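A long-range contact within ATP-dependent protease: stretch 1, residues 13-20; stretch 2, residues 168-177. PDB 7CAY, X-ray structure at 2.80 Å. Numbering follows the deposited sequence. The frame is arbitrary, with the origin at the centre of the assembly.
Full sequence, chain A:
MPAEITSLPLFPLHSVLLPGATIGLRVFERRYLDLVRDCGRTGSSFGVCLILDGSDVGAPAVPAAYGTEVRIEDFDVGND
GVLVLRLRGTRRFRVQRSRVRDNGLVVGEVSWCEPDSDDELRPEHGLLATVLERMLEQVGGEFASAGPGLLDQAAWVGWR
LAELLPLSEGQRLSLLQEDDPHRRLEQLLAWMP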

# COMPACT_ATOMS: atom_id res chain seq x y z
N LEU A 13 5.96 -2.88 -7.52
CA LEU A 13 6.46 -1.52 -7.41
C LEU A 13 7.73 -1.49 -6.57
O LEU A 13 7.90 -2.29 -5.64
CB LEU A 13 5.42 -0.57 -6.80
CG LEU A 13 4.08 -0.38 -7.51
CD1 LEU A 13 3.42 0.89 -7.02
CD2 LEU A 13 4.22 -0.35 -9.01
N HIS A 14 8.62 -0.55 -6.89
CA HIS A 14 9.86 -0.36 -6.16
C HIS A 14 9.68 0.46 -4.89
O HIS A 14 10.65 0.98 -4.34
CB HIS A 14 10.91 0.31 -7.06
CG HIS A 14 11.42 -0.59 -8.14
ND1 HIS A 14 12.45 -1.48 -7.94
CD2 HIS A 14 11.05 -0.72 -9.44
CE1 HIS A 14 12.69 -2.13 -9.07
NE2 HIS A 14 11.85 -1.69 -9.99
N SER A 15 8.44 0.56 -4.41
CA SER A 15 8.13 1.30 -3.19
C SER A 15 6.80 0.77 -2.66
O SER A 15 5.88 0.51 -3.43
CB SER A 15 8.04 2.80 -3.45
OG SER A 15 7.09 3.07 -4.47
N VAL A 16 6.72 0.61 -1.34
CA VAL A 16 5.48 0.11 -0.76
C VAL A 16 4.41 1.20 -0.84
O VAL A 16 4.70 2.40 -0.85
CB VAL A 16 5.69 -0.35 0.70
CG1 VAL A 16 7.05 -1.03 0.84
CG2 VAL A 16 5.55 0.81 1.67
N LEU A 17 3.16 0.76 -0.94
CA LEU A 17 2.01 1.65 -0.91
C LEU A 17 1.37 1.58 0.47
O LEU A 17 0.87 0.52 0.87
CB LEU A 17 1.00 1.28 -2.00
CG LEU A 17 -0.25 2.16 -2.02
CD1 LEU A 17 0.12 3.62 -2.21
CD2 LEU A 17 -1.20 1.70 -3.11
N LEU A 18 1.41 2.68 1.19
CA LEU A 18 0.80 2.69 2.51
C LEU A 18 -0.71 2.86 2.39
O LEU A 18 -1.20 3.44 1.43
CB LEU A 18 1.39 3.81 3.36
CG LEU A 18 2.91 3.83 3.45
CD1 LEU A 18 3.38 5.02 4.27
CD2 LEU A 18 3.44 2.54 4.04
N PRO A 19 -1.47 2.33 3.35
CA PRO A 19 -2.93 2.49 3.31
C PRO A 19 -3.32 3.96 3.36
O PRO A 19 -2.75 4.76 4.11
CB PRO A 19 -3.41 1.73 4.55
CG PRO A 19 -2.33 0.74 4.82
CD PRO A 19 -1.06 1.42 4.44
N GLY A 20 -4.31 4.32 2.54
CA GLY A 20 -4.79 5.69 2.49
C GLY A 20 -3.95 6.59 1.60
O GLY A 20 -4.44 7.59 1.08
N SER A 168 13.21 4.69 4.83
CA SER A 168 13.63 3.77 3.79
C SER A 168 12.48 2.84 3.41
O SER A 168 11.55 2.61 4.20
CB SER A 168 14.83 2.94 4.25
OG SER A 168 14.43 1.88 5.11
N GLU A 169 12.54 2.32 2.19
CA GLU A 169 11.50 1.40 1.73
C GLU A 169 11.43 0.16 2.61
O GLU A 169 10.35 -0.42 2.77
CB GLU A 169 11.72 1.02 0.27
CG GLU A 169 11.26 2.08 -0.71
CD GLU A 169 9.97 2.74 -0.27
OE1 GLU A 169 10.01 3.93 0.10
OE2 GLU A 169 8.92 2.06 -0.28
N GLY A 170 12.56 -0.26 3.17
CA GLY A 170 12.53 -1.35 4.13
C GLY A 170 11.77 -0.99 5.39
O GLY A 170 10.95 -1.77 5.88
N GLN A 171 12.02 0.21 5.92
CA GLN A 171 11.30 0.66 7.12
C GLN A 171 9.81 0.78 6.85
O GLN A 171 8.99 0.43 7.71
CB GLN A 171 11.88 1.99 7.60
CG GLN A 171 13.32 1.91 8.08
CD GLN A 171 13.92 3.27 8.36
OE1 GLN A 171 13.31 4.30 8.07
NE2 GLN A 171 15.12 3.28 8.93
N ARG A 172 9.43 1.27 5.67
CA ARG A 172 8.02 1.35 5.34
C ARG A 172 7.40 -0.03 5.15
O ARG A 172 6.22 -0.22 5.43
CB ARG A 172 7.83 2.21 4.08
CG ARG A 172 8.57 3.53 4.15
CD ARG A 172 7.98 4.58 3.22
NE ARG A 172 8.67 5.85 3.38
CZ ARG A 172 8.14 7.04 3.10
NH1 ARG A 172 6.89 7.11 2.65
NH2 ARG A 172 8.84 8.14 3.28
N LEU A 173 8.20 -1.00 4.69
CA LEU A 173 7.71 -2.37 4.57
C LEU A 173 7.49 -2.99 5.94
O LEU A 173 6.53 -3.75 6.14
CB LEU A 173 8.70 -3.20 3.75
CG LEU A 173 8.41 -4.70 3.61
CD1 LEU A 173 7.14 -4.94 2.81
CD2 LEU A 173 9.59 -5.40 2.97
N SER A 174 8.37 -2.69 6.90
CA SER A 174 8.22 -3.23 8.25
C SER A 174 6.96 -2.68 8.91
O SER A 174 6.27 -3.40 9.64
CB SER A 174 9.46 -2.92 9.08
OG SER A 174 9.32 -3.40 10.40
N LEU A 175 6.66 -1.40 8.69
CA LEU A 175 5.41 -0.83 9.20
C LEU A 175 4.21 -1.52 8.58
O LEU A 175 3.22 -1.80 9.26
CB LEU A 175 5.38 0.68 8.93
CG LEU A 175 6.40 1.51 9.70
CD1 LEU A 175 6.53 2.91 9.11
CD2 LEU A 175 6.05 1.58 11.17
N LEU A 176 4.27 -1.79 7.27
CA LEU A 176 3.18 -2.50 6.61
C LEU A 176 2.96 -3.88 7.22
O LEU A 176 1.82 -4.32 7.40
CB LEU A 176 3.46 -2.61 5.10
CG LEU A 176 2.31 -3.00 4.18
CD1 LEU A 176 1.31 -1.86 4.04
CD2 LEU A 176 2.83 -3.44 2.82
N GLN A 177 4.05 -4.58 7.55
CA GLN A 177 3.94 -5.91 8.14
C GLN A 177 3.32 -5.86 9.53
O GLN A 177 2.60 -6.79 9.92
CB GLN A 177 5.31 -6.58 8.19

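A single hydrogen bond joins these two stretches, and it pairs a helix side chain with the backbone of an irregular segment: the amide N of Val16 donates to OE2 of Glu169 over 2.8 Å, with an N-H...acceptor angle of 149°. The example illustrates a general principle. A segment without regular helix or strand leaves backbone amides free of the repeating bonds of secondary structure, and a carboxylate reaching from a helix can take up one of them while apolar side chains close the rest of the gap. More than 150 residues of sequence separate the partners.

Glu169 stands in the first turn of the helix, with its CA-to-CB bond directed toward the other stretch. Its chi1 and chi2 both lie in the m well, and the side chain bends so that the carboxylate meets the backbone around Ser15 and Val16. OE2 therefore lies close to more than the amide it accepts from: it is 3.1 Å from CA of Ser15, while CG of Glu169 packs 3.8 Å from the carbonyl O of His14. The start of the same helix is secured by Ser168 at the N-cap, whose OG accepts from N of Gln171 at 3.0 Å; in return, N of Ser168 donates to OE1 of Gln171 at 3.3 Å.

Beyond the polar anchor, Val16 supplies the apolar centre of the contact. It loses more surface to the other stretch than any other residue here, 85 Å² of it, and its CA-to-CB bond points toward the helix. Its two methyls meet successive helix residues: CG2 lies 3.6 Å from CB of Arg172, and CG1 lies 4.0 Å from CB of Leu173. Arg172 thus presents aliphatic surface to the valine, while its guanidinium nitrogens find hydrogen-bond partners elsewhere in the structure.

Further along, the segment continues beside the helix, as the nearest CA pairs record: Ser15 with Glu169 at 6.0 Å, Val16 with Leu173 at 6.3 Å, and Leu18 with Leu176 at 7.0 Å. The CA-to-CB bond of Leu18 points sideways, yet the end of its side chain comes nearer, bringing CD2 to 4.2 Å from the carbonyl O of Arg172 and CD1 to 4.4 Å from NH1 of Arg172. Leu17 points away and takes part through its backbone, its O lying 4.0 Å from CD1 of Leu176. That same leucine methyl is 4.1 Å from CD of Pro19, so one buried side chain spans both residues flanking Leu18.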